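Local coordinates for glycerol-3-phosphate dehydrogenase [NAD(+)] 1 (Saccharomyces cerevisiae, PDB 4FGW), which reduces dihydroxyacetone phosphate to glycerol 3-phosphate with NADH, the step that drives glycerol production and accumulation in yeast under hyperosmotic stress, at residues V106-D110 with L111-V115; E233-A236 with G237-C241; L221-P225 with Y226-S230. One frame throughout, in Å; residues are numbered along the deposited sequence.

Contact 1. Residues V106-D110 with L111-V115; sequences VANPD and LIDSV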
# COMPACT_ATOMS: atom_id res chain seq x y z
N VAL A 106 12.21 -3.13 35.67
CA VAL A 106 12.42 -4.19 36.65
C VAL A 106 11.65 -5.46 36.28
O VAL A 106 10.43 -5.41 36.07
CB VAL A 106 12.13 -3.70 38.10
CG1 VAL A 106 12.21 -4.85 39.11
CG2 VAL A 106 13.09 -2.59 38.50
N ALA A 107 12.37 -6.59 36.21
CA ALA A 107 11.82 -7.92 35.92
C ALA A 107 11.21 -8.52 37.19
O ALA A 107 11.79 -8.41 38.27
CB ALA A 107 12.93 -8.82 35.40
N ASN A 108 10.03 -9.14 37.06
CA ASN A 108 9.32 -9.73 38.18
C ASN A 108 8.85 -11.17 37.88
O ASN A 108 8.14 -11.37 36.89
CB ASN A 108 8.16 -8.85 38.62
CG ASN A 108 7.77 -9.04 40.07
OD1 ASN A 108 7.45 -10.15 40.51
ND2 ASN A 108 7.82 -7.97 40.84
N PRO A 109 9.22 -12.17 38.71
CA PRO A 109 8.78 -13.55 38.42
C PRO A 109 7.35 -13.87 38.86
O PRO A 109 6.80 -14.88 38.40
CB PRO A 109 9.82 -14.41 39.15
CG PRO A 109 10.28 -13.56 40.28
CD PRO A 109 10.07 -12.11 39.92
N ASP A 110 6.77 -13.04 39.75
CA ASP A 110 5.42 -13.21 40.29
C ASP A 110 4.42 -12.34 39.54
O ASP A 110 4.55 -11.11 39.53
CB ASP A 110 5.40 -12.91 41.80
CG ASP A 110 4.14 -13.34 42.52
OD1 ASP A 110 3.06 -12.76 42.23
OD2 ASP A 110 4.24 -14.19 43.43
N LEU A 111 3.48 -12.97 38.88
CA LEU A 111 2.43 -12.30 38.18
C LEU A 111 1.75 -11.29 39.06
O LEU A 111 1.67 -10.13 38.72
CB LEU A 111 1.42 -13.31 37.67
CG LEU A 111 0.49 -12.93 36.53
CD1 LEU A 111 1.22 -12.18 35.47
CD2 LEU A 111 -0.15 -14.13 35.94
N ILE A 112 1.24 -11.75 40.19
CA ILE A 112 0.46 -10.91 41.07
C ILE A 112 1.26 -9.76 41.64
O ILE A 112 0.74 -8.68 41.84
CB ILE A 112 -0.15 -11.73 42.19
CG1 ILE A 112 -0.79 -12.96 41.59
CG2 ILE A 112 -1.21 -10.94 42.91
CD1 ILE A 112 -0.74 -12.91 40.13
N ASP A 113 2.53 -9.97 41.91
CA ASP A 113 3.33 -8.91 42.49
C ASP A 113 3.55 -7.78 41.48
O ASP A 113 3.63 -6.61 41.84
CB ASP A 113 4.68 -9.43 43.00
CG ASP A 113 5.47 -8.38 43.72
OD1 ASP A 113 6.71 -8.43 43.72
OD2 ASP A 113 4.87 -7.48 44.31
N SER A 114 3.66 -8.15 40.21
CA SER A 114 3.91 -7.20 39.13
C SER A 114 2.69 -6.29 38.91
O SER A 114 2.84 -5.13 38.52
CB SER A 114 4.28 -7.93 37.84
OG SER A 114 3.19 -8.70 37.35
N VAL A 115 1.49 -6.83 39.19
CA VAL A 115 0.19 -6.18 39.06
C VAL A 115 -0.21 -5.38 40.33
O VAL A 115 -1.16 -4.59 40.28
CB VAL A 115 -0.85 -7.24 38.56
CG1 VAL A 115 -2.27 -6.99 39.05
CG2 VAL A 115 -0.80 -7.37 37.04
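With CG swung anti to the backbone N in Asn108, Asp113 and Asp110 (chi1 -168° in the last), the Asn108 amide comes against the Asp113 carboxylate and Asp110 OD1 comes up to Asp113 N, where strand 105-108, an outermost strand of the Rossmann-type sheet, turns into helix 111-115. Asp110 is the N-cap: its OD1 takes the N-H of Asp113 at 2.9 Å, the donor standing above the carboxylate plane. The cap residue also supplies its carbonyl, Asp110 O receiving Ser114 N at 3.2 Å to start the helical bonding. Two residues earlier Asn108 makes an Asx turn, its OD1 accepting Asp110 N at 3.1 Å in the carbonyl plane, on a lone pair; the bond spans Pro109 and ends on the N-cap residue. The other end of the same amide reaches across: Asn108 ND2 gives an almost straight bond to Asp113 OD1, 3.1 Å long, and a further one to Gln69 of the adjacent strand 67-71, so the amide is held at both ends. Leu111 turns the other way, packing on Trp71 and helix 130-137. Where Asn108 and Asp113 meet, amide and carboxylate planes stand 74° apart; Asp113 OD1 lies in the amide plane, while ND2 comes down from above the carboxylate.

Contact 2. Residues E233-A236 with G237-C241; sequences EDVA and GISIC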
# COMPACT_ATOMS: atom_id res chain seq x y z
N GLU A 233 -9.34 5.25 18.03
CA GLU A 233 -10.39 4.55 18.79
C GLU A 233 -10.61 3.13 18.28
O GLU A 233 -10.82 2.22 19.08
CB GLU A 233 -11.71 5.33 18.72
CG GLU A 233 -11.77 6.54 19.64
CD GLU A 233 -13.12 6.72 20.31
OE1 GLU A 233 -13.94 7.50 19.77
OE2 GLU A 233 -13.36 6.07 21.35
N ASP A 234 -10.60 2.95 16.94
CA ASP A 234 -10.90 1.70 16.25
C ASP A 234 -10.00 0.50 16.60
O ASP A 234 -9.06 0.17 15.87
CB ASP A 234 -11.05 1.95 14.74
CG ASP A 234 -11.65 0.82 13.92
OD1 ASP A 234 -12.14 -0.17 14.52
OD2 ASP A 234 -11.64 0.92 12.68
N VAL A 235 -10.34 -0.18 17.73
CA VAL A 235 -9.67 -1.38 18.24
C VAL A 235 -9.91 -2.56 17.28
O VAL A 235 -9.00 -3.34 17.04
CB VAL A 235 -10.08 -1.71 19.72
CG1 VAL A 235 -9.52 -3.05 20.18
CG2 VAL A 235 -9.65 -0.60 20.67
N ALA A 236 -11.13 -2.67 16.72
CA ALA A 236 -11.49 -3.74 15.78
C ALA A 236 -10.66 -3.69 14.47
O ALA A 236 -10.08 -4.71 14.09
CB ALA A 236 -12.97 -3.69 15.48
N GLY A 237 -10.58 -2.51 13.83
CA GLY A 237 -9.85 -2.28 12.58
C GLY A 237 -8.39 -2.67 12.63
O GLY A 237 -7.94 -3.47 11.80
N ILE A 238 -7.68 -2.19 13.62
CA ILE A 238 -6.28 -2.53 13.74
C ILE A 238 -5.99 -4.00 14.03
O ILE A 238 -4.97 -4.50 13.63
CB ILE A 238 -5.57 -1.56 14.69
CG1 ILE A 238 -5.28 -2.15 16.05
CG2 ILE A 238 -6.42 -0.40 14.90
CD1 ILE A 238 -4.45 -1.25 16.89
N SER A 239 -6.93 -4.67 14.68
CA SER A 239 -6.86 -6.10 14.99
C SER A 239 -7.05 -7.06 13.82
O SER A 239 -6.32 -8.04 13.72
CB SER A 239 -7.83 -6.45 16.11
OG SER A 239 -7.66 -5.57 17.21
N ILE A 240 -8.05 -6.81 12.97
CA ILE A 240 -8.33 -7.70 11.84
C ILE A 240 -7.24 -7.71 10.77
O ILE A 240 -6.97 -8.77 10.19
CB ILE A 240 -9.79 -7.62 11.31
CG1 ILE A 240 -10.05 -6.34 10.53
CG2 ILE A 240 -10.84 -7.85 12.42
CD1 ILE A 240 -10.51 -6.63 9.21
N CYS A 241 -6.58 -6.56 10.57
CA CYS A 241 -5.46 -6.36 9.64
C CYS A 241 -4.30 -7.30 9.97
O CYS A 241 -3.78 -7.94 9.06
CB CYS A 241 -5.00 -4.91 9.67
SG CYS A 241 -6.21 -3.72 9.02
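Asp234 meets Gly237 as the N-cap of helix 235-257, and its side chain can be followed outward. CB leaves the backbone with CG anti to N (chi1 -167°), which carries the carboxylate forward over the first turn. CG then lies 3.8 Å from Gly237 CA. OD1 makes the capping bond, accepting Gly237 N at 2.9 Å along a fairly straight N-H (164°), with the donor above the carboxylate plane. OD2, also close to Gly237 CA, takes Arg288 N and the hydroxyls of Ser287 and Thr291. The buried carboxylate is thus gripped at both oxygens, and the partial positive charge of the helix start would be expected to favour its ionised form. Gly237 sets its N and CA against the carboxylate, which, with no CB on this residue, sits close over the CA.

Further along, Ser239 folds back on the helix: its OG donates to Val235 O at 2.6 Å, a carbonyl that also receives a weak bond from Ser239 N. The regular helical pattern is clearer one residue on, where Ile240 N reaches Ala236 O at 3.1 Å. Around this first turn, Val235 and Ile238 pack on Ala199 of strand 194-199, Ile238 also touches Thr291 of helix 289-294, and Ile240 touches Tyr292 of that helix and Ile276 of helix 261-283.

Contact 3. Residues L221-P225 with Y226-S230; sequences LFHRP and YFHVS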
# COMPACT_ATOMS: atom_id res chain seq x y z
N LEU A 221 2.89 7.46 26.42
CA LEU A 221 3.37 6.16 26.88
C LEU A 221 4.16 5.38 25.84
O LEU A 221 5.16 4.74 26.19
CB LEU A 221 2.18 5.31 27.41
CG LEU A 221 2.49 3.95 28.06
CD1 LEU A 221 3.34 4.11 29.31
CD2 LEU A 221 1.22 3.21 28.39
N PHE A 222 3.73 5.41 24.58
CA PHE A 222 4.37 4.63 23.52
C PHE A 222 5.23 5.38 22.52
O PHE A 222 6.16 4.78 21.97
CB PHE A 222 3.33 3.74 22.82
CG PHE A 222 2.60 2.77 23.72
CD1 PHE A 222 3.23 1.63 24.21
CD2 PHE A 222 1.27 3.00 24.08
CE1 PHE A 222 2.54 0.73 25.02
CE2 PHE A 222 0.59 2.11 24.91
CZ PHE A 222 1.23 0.98 25.38
N HIS A 223 4.93 6.67 22.25
CA HIS A 223 5.68 7.46 21.26
C HIS A 223 7.15 7.67 21.62
O HIS A 223 7.48 8.06 22.75
CB HIS A 223 4.99 8.79 20.93
CG HIS A 223 5.59 9.48 19.73
ND1 HIS A 223 5.10 9.26 18.46
CD2 HIS A 223 6.63 10.33 19.66
CE1 HIS A 223 5.85 9.99 17.66
NE2 HIS A 223 6.79 10.65 18.33
N ARG A 224 8.03 7.39 20.64
CA ARG A 224 9.48 7.57 20.74
C ARG A 224 9.95 8.21 19.43
O ARG A 224 9.25 8.05 18.43
CB ARG A 224 10.20 6.21 20.94
CG ARG A 224 9.82 5.40 22.19
CD ARG A 224 10.12 6.09 23.52
NE ARG A 224 11.54 6.31 23.75
CZ ARG A 224 12.09 7.50 23.99
NH1 ARG A 224 11.34 8.59 24.04
NH2 ARG A 224 13.40 7.61 24.19
N PRO A 225 11.11 8.90 19.37
CA PRO A 225 11.56 9.47 18.08
C PRO A 225 11.79 8.40 16.99
O PRO A 225 11.57 8.67 15.81
CB PRO A 225 12.86 10.21 18.44
CG PRO A 225 12.76 10.45 19.93
CD PRO A 225 12.07 9.23 20.45
N TYR A 226 12.20 7.19 17.41
CA TYR A 226 12.44 6.02 16.56
C TYR A 226 11.19 5.12 16.43
O TYR A 226 11.24 4.09 15.75
CB TYR A 226 13.63 5.20 17.11
CG TYR A 226 13.40 4.60 18.48
CD1 TYR A 226 12.76 3.37 18.63
CD2 TYR A 226 13.83 5.26 19.64
CE1 TYR A 226 12.55 2.81 19.89
CE2 TYR A 226 13.62 4.70 20.90
CZ TYR A 226 12.98 3.48 21.03
OH TYR A 226 12.77 2.93 22.27
N PHE A 227 10.10 5.46 17.11
CA PHE A 227 8.87 4.65 17.11
C PHE A 227 7.66 5.57 17.12
O PHE A 227 7.15 5.92 18.20
CB PHE A 227 8.89 3.72 18.35
CG PHE A 227 7.87 2.60 18.40
CD1 PHE A 227 7.78 1.66 17.37
CD2 PHE A 227 7.08 2.42 19.53
CE1 PHE A 227 6.89 0.59 17.45
CE2 PHE A 227 6.19 1.34 19.61
CZ PHE A 227 6.12 0.43 18.58
N HIS A 228 7.23 5.99 15.92
CA HIS A 228 6.10 6.91 15.76
C HIS A 228 4.77 6.24 16.12
O HIS A 228 4.48 5.15 15.64
CB HIS A 228 6.06 7.52 14.35
CG HIS A 228 7.09 8.59 14.10
ND1 HIS A 228 8.15 8.80 14.97
CD2 HIS A 228 7.20 9.46 13.08
CE1 HIS A 228 8.85 9.79 14.45
NE2 HIS A 228 8.32 10.22 13.31
N VAL A 229 4.00 6.91 16.99
CA VAL A 229 2.72 6.39 17.47
C VAL A 229 1.56 7.26 17.03
O VAL A 229 1.59 8.49 17.18
CB VAL A 229 2.76 6.15 19.02
CG1 VAL A 229 1.37 5.89 19.60
CG2 VAL A 229 3.69 4.99 19.36
N SER A 230 0.52 6.62 16.48
CA SER A 230 -0.74 7.26 16.12
C SER A 230 -1.81 6.61 17.00
O SER A 230 -1.94 5.38 17.00
CB SER A 230 -1.06 7.05 14.65
OG SER A 230 -2.39 7.45 14.36
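His223 and His228 run side by side and point the same way, on one flank of the tight turn that links helix 215-222 to strand 227-232 in a beta-alpha-beta unit. Their rings are nearly parallel, 24° apart, but slid so far that they barely overlap, with centroids 5.2 Å apart. The turn is type I, from Arg224 to Phe227, and these two residues form a single antiparallel hydrogen-bonded pair: Arg224 N to Phe227 O and Phe227 N to Arg224 O, each 3.0 Å.

His223 serves as a side-chain acceptor for the strand. Since CG is anti to its backbone N (chi1 -168°), the imidazole lies alongside the strand, and ND1 takes Val229 N at 3.0 Å, the donor tilted 26° from the ring plane; Phe227 O lies over one face, toward its rim. NE2 bonds Glu384 of the second subunit, and His228 NE2 bonds Pro380 O of that same chain, so the pair of rings belongs to the dimer contact. A leucine in place of His223 would probably leave Val229 N without its acceptor and Glu384 of the second subunit without this partner.

Within the turn itself, Arg224 and Tyr226 also lie side by side. The Tyr226 ring receives Arg224 CB over its face, a CH-pi contact 3.9 Å from CB to the ring centroid, while the guanidinium stands nearly perpendicular to the ring. Both polar ends turn to Glu55 of helix 44-59, Arg224 NE by a salt bridge and Tyr226 OH by a hydrogen bond. At the helix end, Phe222 CB packs on Val229 CG2 at 3.7 Å, and Phe222 O meets the edge of the Phe227 ring at CD2, 3.5 Å away.

Along the chain the order is contact 1, contact 3, contact 2, with none enclosing another. Contacts 1 and 3 reach the same eight-stranded sheet at opposite margins, strands 105-108 and 227-232, their centres about 25 Å apart. Both are turns between a strand and a helix, but in opposite senses: contact 1 leads from strand into helix, contact 3 from helix into strand. Strand 227-232 then runs directly into helix 235-257, where contact 2 lies about 18 Å from contact 3, centre to centre. Contact 2 therefore marks the passage from the nucleotide-binding sheet to the helical C-terminal part, on the helix that also carries Lys245, the probable proton acceptor.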